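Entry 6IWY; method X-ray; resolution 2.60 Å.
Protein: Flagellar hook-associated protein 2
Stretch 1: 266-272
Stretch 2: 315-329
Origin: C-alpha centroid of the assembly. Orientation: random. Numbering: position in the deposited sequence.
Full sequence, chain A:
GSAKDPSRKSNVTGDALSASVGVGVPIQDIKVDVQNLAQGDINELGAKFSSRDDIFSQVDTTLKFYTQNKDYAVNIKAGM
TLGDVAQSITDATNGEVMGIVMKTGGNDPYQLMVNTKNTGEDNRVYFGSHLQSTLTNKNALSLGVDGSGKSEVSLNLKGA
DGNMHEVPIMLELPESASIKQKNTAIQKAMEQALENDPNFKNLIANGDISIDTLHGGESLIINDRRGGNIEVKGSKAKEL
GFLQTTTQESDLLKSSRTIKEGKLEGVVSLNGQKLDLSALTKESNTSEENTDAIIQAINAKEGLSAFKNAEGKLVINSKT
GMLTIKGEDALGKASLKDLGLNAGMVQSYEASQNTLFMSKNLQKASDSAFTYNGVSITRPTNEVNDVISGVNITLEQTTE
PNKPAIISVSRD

Stretch 1 (266-272) GVVSLNG
Stretch 2, residues 315-329: VINSKTGMLTIKGED

How does stretch 1 enter the contact? Gly266 has phi/psi 104/176, where a CB would jam against the preceding carbonyl, so glycine fits. Extended Val267 (-121/133, chi1 t) then gives its N to Asp329 OD2 (3.1 Å; Asp329 chi1 p) and receives Glu328 N at its O (2.6 Å). Val267 CG1 lies 3.4 Å from Glu328 CB.

What sets the register? Strand 268-270 runs antiparallel to strand 322-327, at 169°, pairing Val268 with Gly327 (CA to CA 4.1 Å), Ser269 with Lys326 (5.1 Å) and Leu270 with Ile325 (5.0 Å). Ser269 and Lys326 exchange both backbone bonds: Ser269 N to Lys326 O, 2.6 Å, and Lys326 N to Ser269 O, 3.1 Å. Val268 and Gly327 form a non-hydrogen-bonded pair.

Where is the apolar core? Val268 (m), Leu270 (m, t) and Ile325 (m, m) share one face; Ser269 and Lys326 point to the other. Leu270 CD2 meets Ile325 CD1 at 3.2 Å, and Leu270 CD1 lies 4.3 Å from Ile316 CD1, burying hydrocarbon.

How does the pairing end? Asn271 turns to 40/54, yet its N still reaches Thr324 O (3.0 Å). With chi1 m, its amide mimics another backbone unit: Asn271 OD1 accepts Thr324 N (2.8 Å) and Asn271 ND2 donates to Met322 O (3.0 Å). Gly272 (87/-16) makes no contact; at these angles a CB would jam against the preceding carbonyl O, which calls for glycine.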

# COMPACT_ATOMS: atom_id res chain seq x y z
N GLY A 266 30.05 15.39 21.38
CA GLY A 266 29.97 15.99 20.05
C GLY A 266 28.62 16.64 19.75
O GLY A 266 27.69 16.60 20.55
N VAL A 267 28.57 17.26 18.58
CA VAL A 267 27.42 17.99 18.10
C VAL A 267 26.98 17.37 16.80
O VAL A 267 27.80 17.12 15.92
CB VAL A 267 27.75 19.46 17.85
CG1 VAL A 267 26.57 20.16 17.16
CG2 VAL A 267 28.10 20.16 19.17
N VAL A 268 25.67 17.13 16.68
CA VAL A 268 25.08 16.51 15.51
C VAL A 268 23.90 17.37 15.07
O VAL A 268 23.41 18.19 15.85
CB VAL A 268 24.61 15.08 15.83
CG1 VAL A 268 25.83 14.18 16.17
CG2 VAL A 268 23.57 15.07 16.95
N SER A 269 23.48 17.19 13.82
CA SER A 269 22.40 18.00 13.24
C SER A 269 21.31 17.12 12.69
O SER A 269 21.60 16.11 12.08
CB SER A 269 22.91 18.86 12.07
OG SER A 269 22.39 18.38 10.80
N LEU A 270 20.06 17.55 12.89
CA LEU A 270 18.87 17.00 12.25
C LEU A 270 18.21 18.13 11.47
O LEU A 270 17.72 19.10 12.06
CB LEU A 270 17.90 16.51 13.32
CG LEU A 270 18.43 15.42 14.25
CD1 LEU A 270 17.39 15.10 15.33
CD2 LEU A 270 18.82 14.16 13.46
N ASN A 271 18.19 18.04 10.15
CA ASN A 271 17.82 19.20 9.33
C ASN A 271 18.42 20.51 9.91
O ASN A 271 17.71 21.47 10.20
CB ASN A 271 16.29 19.31 9.17
CG ASN A 271 15.69 18.14 8.42
OD1 ASN A 271 16.39 17.39 7.74
ND2 ASN A 271 14.38 17.96 8.53
N GLY A 272 19.73 20.52 10.13
CA GLY A 272 20.43 21.72 10.57
C GLY A 272 20.49 21.97 12.08
O GLY A 272 21.32 22.75 12.55
N VAL A 315 12.83 7.25 18.21
CA VAL A 315 12.12 7.40 16.96
C VAL A 315 12.01 8.88 16.67
O VAL A 315 11.56 9.62 17.49
CB VAL A 315 10.74 6.76 17.03
CG1 VAL A 315 10.00 6.95 15.72
CG2 VAL A 315 10.86 5.28 17.36
N ILE A 316 12.50 9.32 15.52
CA ILE A 316 12.41 10.71 15.12
C ILE A 316 11.45 10.84 13.94
O ILE A 316 11.47 10.06 13.00
CB ILE A 316 13.74 11.26 14.64
CG1 ILE A 316 14.89 10.91 15.60
CG2 ILE A 316 13.65 12.74 14.50
CD1 ILE A 316 16.24 11.02 14.91
N ASN A 317 10.61 11.87 14.00
CA ASN A 317 9.77 12.29 12.90
C ASN A 317 10.07 13.72 12.42
O ASN A 317 10.59 14.54 13.17
CB ASN A 317 8.33 12.16 13.34
CG ASN A 317 7.77 10.83 13.02
OD1 ASN A 317 7.70 10.48 11.83
ND2 ASN A 317 7.38 10.04 14.04
N SER A 318 9.72 14.01 11.17
CA SER A 318 9.82 15.33 10.63
C SER A 318 8.52 15.73 9.90
O SER A 318 7.93 14.91 9.20
CB SER A 318 10.95 15.36 9.63
OG SER A 318 10.89 16.54 8.85
N LYS A 319 8.10 16.99 10.02
CA LYS A 319 6.93 17.48 9.30
C LYS A 319 7.04 17.31 7.79
O LYS A 319 6.03 17.11 7.08
CB LYS A 319 6.68 18.98 9.59
N THR A 320 8.27 17.42 7.29
CA THR A 320 8.51 17.43 5.87
C THR A 320 8.61 16.02 5.32
O THR A 320 8.69 15.82 4.11
CB THR A 320 9.80 18.15 5.57
OG1 THR A 320 10.86 17.54 6.34
CG2 THR A 320 9.68 19.62 5.92
N GLY A 321 8.65 15.05 6.22
CA GLY A 321 8.90 13.66 5.84
C GLY A 321 10.36 13.40 5.50
O GLY A 321 10.69 12.30 5.09
N MET A 322 11.20 14.41 5.67
CA MET A 322 12.61 14.35 5.27
C MET A 322 13.49 14.62 6.51
O MET A 322 13.18 15.51 7.33
CB MET A 322 12.88 15.39 4.16
CG MET A 322 12.43 14.99 2.73
SD MET A 322 11.81 16.32 1.61
CE MET A 322 13.33 17.16 1.13
N LEU A 323 14.55 13.84 6.66
CA LEU A 323 15.63 14.13 7.62
C LEU A 323 16.98 14.03 6.99
O LEU A 323 17.25 13.09 6.24
CB LEU A 323 15.69 13.11 8.75
CG LEU A 323 14.85 13.22 10.01
CD1 LEU A 323 15.58 12.39 11.03
CD2 LEU A 323 14.67 14.64 10.49
N THR A 324 17.84 14.97 7.35
CA THR A 324 19.24 14.90 7.02
C THR A 324 19.98 14.88 8.35
O THR A 324 19.88 15.82 9.14
CB THR A 324 19.68 16.09 6.11
OG1 THR A 324 19.10 15.95 4.80
CG2 THR A 324 21.20 16.14 5.97
N ILE A 325 20.68 13.78 8.59
CA ILE A 325 21.51 13.62 9.76
C ILE A 325 22.95 13.98 9.36
O ILE A 325 23.42 13.60 8.29
CB ILE A 325 21.49 12.17 10.30
CG1 ILE A 325 20.08 11.55 10.20
CG2 ILE A 325 22.02 12.13 11.73
CD1 ILE A 325 19.06 12.34 10.83
N LYS A 326 23.61 14.75 10.22
CA LYS A 326 25.02 15.04 10.06
C LYS A 326 25.67 15.30 11.41
O LYS A 326 25.02 15.67 12.40
CB LYS A 326 25.25 16.23 9.14
N GLY A 327 26.98 15.11 11.43
CA GLY A 327 27.76 15.37 12.62
C GLY A 327 28.36 16.73 12.41
O GLY A 327 28.76 17.03 11.30
N GLU A 328 28.39 17.55 13.45
CA GLU A 328 28.93 18.91 13.33
C GLU A 328 30.43 19.08 13.74
O GLU A 328 30.96 20.18 13.72
CB GLU A 328 28.01 19.85 14.11
CG GLU A 328 26.59 20.00 13.49
CD GLU A 328 26.62 20.59 12.05
OE1 GLU A 328 25.66 20.34 11.29
OE2 GLU A 328 27.61 21.30 11.70
N ASP A 329 31.09 17.99 14.11
CA ASP A 329 32.50 18.01 14.47
C ASP A 329 32.98 16.61 14.68
O ASP A 329 32.22 15.74 15.05
CB ASP A 329 32.77 18.82 15.75
CG ASP A 329 31.86 18.43 16.92
OD1 ASP A 329 31.96 19.11 17.97
OD2 ASP A 329 31.06 17.47 16.79